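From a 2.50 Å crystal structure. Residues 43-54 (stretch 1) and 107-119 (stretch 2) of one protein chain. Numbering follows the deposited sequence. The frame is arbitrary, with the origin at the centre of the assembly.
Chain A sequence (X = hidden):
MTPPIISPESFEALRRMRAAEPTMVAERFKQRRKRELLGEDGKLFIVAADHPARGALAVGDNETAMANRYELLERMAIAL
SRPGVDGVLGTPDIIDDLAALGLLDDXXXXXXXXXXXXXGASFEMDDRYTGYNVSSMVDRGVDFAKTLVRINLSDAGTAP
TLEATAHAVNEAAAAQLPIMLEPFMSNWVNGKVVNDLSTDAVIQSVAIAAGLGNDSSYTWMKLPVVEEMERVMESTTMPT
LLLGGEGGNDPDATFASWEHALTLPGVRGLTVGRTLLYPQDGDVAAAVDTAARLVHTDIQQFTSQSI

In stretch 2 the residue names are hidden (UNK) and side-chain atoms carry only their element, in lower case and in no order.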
# COMPACT_ATOMS: atom_id res chain seq x y z
N LYS A 43 2.74 21.42 -36.08
CA LYS A 43 3.77 20.42 -35.84
C LYS A 43 4.58 20.73 -34.59
O LYS A 43 4.61 21.87 -34.12
CB LYS A 43 4.71 20.31 -37.04
CG LYS A 43 4.27 19.28 -38.09
CD LYS A 43 2.94 19.64 -38.72
CE LYS A 43 2.60 18.69 -39.86
NZ LYS A 43 2.49 17.27 -39.40
N LEU A 44 5.24 19.70 -34.05
CA LEU A 44 6.02 19.85 -32.84
C LEU A 44 7.36 19.11 -32.95
O LEU A 44 7.41 17.98 -33.43
CB LEU A 44 5.21 19.32 -31.65
CG LEU A 44 5.46 19.80 -30.23
CD1 LEU A 44 5.20 21.30 -30.14
CD2 LEU A 44 4.53 19.06 -29.28
N PHE A 45 8.43 19.77 -32.51
CA PHE A 45 9.77 19.17 -32.53
C PHE A 45 10.40 19.38 -31.17
O PHE A 45 10.68 20.51 -30.77
CB PHE A 45 10.63 19.81 -33.63
CG PHE A 45 12.08 19.39 -33.60
CD1 PHE A 45 12.45 18.11 -33.19
CD2 PHE A 45 13.07 20.28 -34.01
CE1 PHE A 45 13.79 17.72 -33.20
CE2 PHE A 45 14.41 19.90 -34.02
CZ PHE A 45 14.77 18.62 -33.61
N ILE A 46 10.61 18.28 -30.45
CA ILE A 46 11.17 18.33 -29.11
C ILE A 46 12.43 17.49 -28.95
O ILE A 46 12.49 16.35 -29.42
CB ILE A 46 10.10 17.86 -28.10
CG1 ILE A 46 8.98 18.91 -28.04
CG2 ILE A 46 10.72 17.63 -26.73
CD1 ILE A 46 7.78 18.49 -27.24
N VAL A 47 13.43 18.05 -28.29
CA VAL A 47 14.68 17.34 -28.07
C VAL A 47 14.65 16.70 -26.68
O VAL A 47 14.38 17.37 -25.68
CB VAL A 47 15.90 18.28 -28.18
CG1 VAL A 47 17.16 17.46 -28.35
CG2 VAL A 47 15.71 19.23 -29.36
N ALA A 48 14.94 15.41 -26.62
CA ALA A 48 14.91 14.65 -25.37
C ALA A 48 16.25 14.42 -24.69
O ALA A 48 17.26 14.14 -25.35
CB ALA A 48 14.23 13.32 -25.62
N ALA A 49 16.25 14.50 -23.36
CA ALA A 49 17.46 14.29 -22.57
C ALA A 49 17.13 13.77 -21.18
O ALA A 49 17.73 14.20 -20.19
CB ALA A 49 18.25 15.59 -22.48
N ASP A 50 16.20 12.83 -21.08
CA ASP A 50 15.82 12.28 -19.78
C ASP A 50 16.44 10.90 -19.54
O ASP A 50 16.05 10.20 -18.60
CB ASP A 50 14.29 12.19 -19.64
CG ASP A 50 13.66 11.25 -20.65
OD1 ASP A 50 12.55 10.76 -20.38
OD2 ASP A 50 14.27 11.01 -21.71
N HIS A 51 17.40 10.52 -20.38
CA HIS A 51 18.05 9.22 -20.26
C HIS A 51 18.95 9.03 -19.04
O HIS A 51 18.90 7.98 -18.38
CB HIS A 51 18.88 8.94 -21.52
CG HIS A 51 18.21 9.32 -22.79
ND1 HIS A 51 17.98 10.63 -23.15
CD2 HIS A 51 17.71 8.56 -23.81
CE1 HIS A 51 17.38 10.67 -24.33
NE2 HIS A 51 17.21 9.43 -24.75
N PRO A 52 19.81 10.01 -18.72
CA PRO A 52 20.70 9.88 -17.56
C PRO A 52 20.01 9.41 -16.28
O PRO A 52 20.47 8.47 -15.63
CB PRO A 52 21.28 11.29 -17.41
CG PRO A 52 21.32 11.77 -18.82
CD PRO A 52 19.97 11.33 -19.35
N ALA A 53 18.91 10.07 -15.93
CA ALA A 53 18.15 9.74 -14.73
C ALA A 53 17.71 8.28 -14.67
O ALA A 53 17.37 7.77 -13.61
CB ALA A 53 16.93 10.65 -14.64
N ARG A 54 17.72 7.61 -15.82
CA ARG A 54 17.31 6.21 -15.87
C ARG A 54 18.54 5.30 -15.86
O ARG A 54 18.43 4.09 -16.01
CB ARG A 54 16.47 5.96 -17.12
CG ARG A 54 15.72 4.66 -17.06
CD ARG A 54 15.00 4.34 -18.35
NE ARG A 54 15.07 2.90 -18.58
CZ ARG A 54 15.96 2.32 -19.38
NH1 ARG A 54 16.84 3.05 -20.04
NH2 ARG A 54 15.98 1.00 -19.49
N UNK A 107 9.49 28.18 -25.23
CA UNK A 107 9.77 26.79 -25.56
C UNK A 107 8.77 25.89 -24.87
O UNK A 107 8.09 26.30 -23.93
c UNK A 107 13.52 27.56 -28.04
c UNK A 107 12.30 27.18 -25.88
c UNK A 107 11.19 26.41 -25.14
n UNK A 107 13.76 27.10 -29.44
c UNK A 107 12.40 26.79 -27.34
N UNK A 108 8.67 24.66 -25.36
CA UNK A 108 7.77 23.67 -24.79
C UNK A 108 8.56 22.78 -23.85
O UNK A 108 9.56 22.19 -24.25
c UNK A 108 7.15 22.81 -25.90
c UNK A 108 6.20 23.66 -26.75
c UNK A 108 5.11 24.34 -25.95
c UNK A 108 6.41 21.61 -25.29
N UNK A 109 8.12 22.70 -22.60
CA UNK A 109 8.81 21.87 -21.63
C UNK A 109 8.03 20.59 -21.38
O UNK A 109 6.86 20.64 -20.99
c UNK A 109 9.94 21.77 -19.41
c UNK A 109 9.52 23.98 -20.49
c UNK A 109 8.99 22.58 -20.28
N UNK A 110 8.67 19.45 -21.61
CA UNK A 110 8.04 18.16 -21.39
C UNK A 110 8.75 17.50 -20.21
O UNK A 110 9.98 17.38 -20.21
c UNK A 110 7.32 15.98 -22.42
c UNK A 110 8.18 17.23 -22.61
c UNK A 110 7.78 17.97 -23.87
N UNK A 111 7.99 17.09 -19.21
CA UNK A 111 8.61 16.47 -18.06
C UNK A 111 8.42 14.97 -18.01
O UNK A 111 7.31 14.46 -18.15
N UNK A 112 9.54 14.27 -17.83
CA UNK A 112 9.56 12.82 -17.74
C UNK A 112 9.13 12.44 -16.32
O UNK A 112 9.68 12.94 -15.35
c UNK A 112 10.98 12.31 -18.01
o UNK A 112 11.07 10.91 -17.86
N UNK A 113 8.14 11.56 -16.21
CA UNK A 113 7.62 11.17 -14.90
C UNK A 113 8.26 9.96 -14.23
O UNK A 113 8.52 9.99 -13.02
se UNK A 113 3.43 11.83 -15.61
c UNK A 113 5.34 12.14 -15.53
c UNK A 113 6.11 10.95 -15.00
c UNK A 113 2.99 12.20 -13.76
N UNK A 114 8.50 8.89 -14.98
CA UNK A 114 9.06 7.68 -14.40
C UNK A 114 10.42 7.23 -14.92
O UNK A 114 10.63 7.08 -16.13
o UNK A 114 7.37 5.02 -16.24
c UNK A 114 7.72 6.16 -15.95
c UNK A 114 8.06 6.52 -14.51
n UNK A 114 7.81 7.13 -16.85
N UNK A 115 11.34 7.00 -13.99
CA UNK A 115 12.70 6.57 -14.30
C UNK A 115 13.14 5.40 -13.43
O UNK A 115 14.30 5.00 -13.45
c UNK A 115 13.50 7.78 -18.86
c UNK A 115 13.67 7.74 -14.08
n UNK A 115 14.22 7.98 -19.96
n UNK A 115 12.48 6.94 -18.89
c UNK A 115 13.94 8.64 -15.29
n UNK A 115 13.82 8.42 -17.74
c UNK A 115 13.09 8.26 -16.49
N UNK A 116 12.20 4.85 -12.67
CA UNK A 116 12.50 3.74 -11.77
C UNK A 116 13.12 2.50 -12.40
O UNK A 116 14.00 1.87 -11.81
N UNK A 117 12.64 2.13 -13.59
CA UNK A 117 13.17 0.96 -14.27
C UNK A 117 14.55 1.21 -14.83
O UNK A 117 14.73 1.34 -16.04
N UNK A 118 15.54 1.29 -13.95
CA UNK A 118 16.92 1.55 -14.33
C UNK A 118 17.49 0.56 -15.34
O UNK A 118 17.20 -0.64 -15.30
c UNK A 118 18.42 2.47 -10.85
c UNK A 118 17.47 2.62 -12.03
c UNK A 118 17.56 4.02 -12.62
c UNK A 118 17.81 1.57 -13.09
N UNK A 119 18.31 1.07 -16.25
CA UNK A 119 18.92 0.23 -17.26
C UNK A 119 19.80 -0.83 -16.60
O UNK A 119 20.63 -0.52 -15.75
c UNK A 119 23.14 0.31 -21.68
n UNK A 119 24.10 0.90 -20.98
n UNK A 119 21.88 0.36 -21.26
c UNK A 119 19.78 1.07 -18.20
c UNK A 119 21.45 1.05 -20.05
n UNK A 119 23.44 -0.34 -22.80
c UNK A 119 20.37 0.27 -19.33

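Position 107 carries four carbons in a row ending in nitrogen, an unbranched amine out of reach of stretch 1: K107. Position 108 has four carbons forked at the first, one arm two carbons long, which defines isoleucine. For I108, CG1 lies 4.2 Å from L44 CD1 and CG2 lies 3.9 Å from I46 CD1.

Position 109 has one carbon carrying two more and points away from stretch 1; the fork identifies V109. Position 110 repeats that three-carbon fork but points toward stretch 1, consistent with strand alternation: V110, whose CG2 packs 3.4 Å from I46 CD1. Position 111 has no side-chain atoms and is G111. Position 112 has one carbon then one oxygen, S112; its OG donates a hydrogen bond to D50 OD1 at 2.9 Å.

At position 113 an unbranched chain of two carbons, selenium and a terminal carbon points away from stretch 1; selenium marks selenomethionine, M113. Position 114 has two carbons, the second carrying one oxygen and one nitrogen, an amide of asparagine length: N114, without contact across the stretches.

Position 115 has three carbons, a nitrogen, then a carbon carrying two more nitrogens: the guanidinium of R115. Its NE donates to D50 O at 3.0 Å with an angle of 157°, and its NH2 reaches D50 O at 3.2 Å in a weak bond. D50 OD1 lies over one guanidinium face, 3.3 Å from R115 NH2, so this salt bridge rests on charge, with no N-H directed at the oxygen. R54 CD covers the opposite face, 3.7 Å from R115 NH1, while A53 CB meets R115 CG at 3.7 Å.

Positions 116 and 117 lack side-chain atoms: G116 and G117. G117 O accepts a weak bond from R54 NE at 3.0 Å. Position 118 has four carbons forked at the second, L118; its CA approaches R54 O at 3.4 Å in a CA-H...O contact, and its CD2 lies 3.9 Å from A53 O. Position 119 has three carbons, a nitrogen and a carbon bearing two nitrogens, R119. Its backbone N donates to R54 O at 3.0 Å and 165°; its CA-to-CB bond points sideways, and the end of the exposed side chain leads away.

The strand axes approach to 8.5 Å at 50°, and L44 and I46 meet I108 and V110 between them. Beyond, D50 joins S112 and R115 through its side chain and carbonyl, and R54 closes the far end mainly through backbone partners. In all, 628 Å² is buried, R54 and R115 contributing most.

Stretch 2, residues 107-119: KIVVGSMNRGGLR
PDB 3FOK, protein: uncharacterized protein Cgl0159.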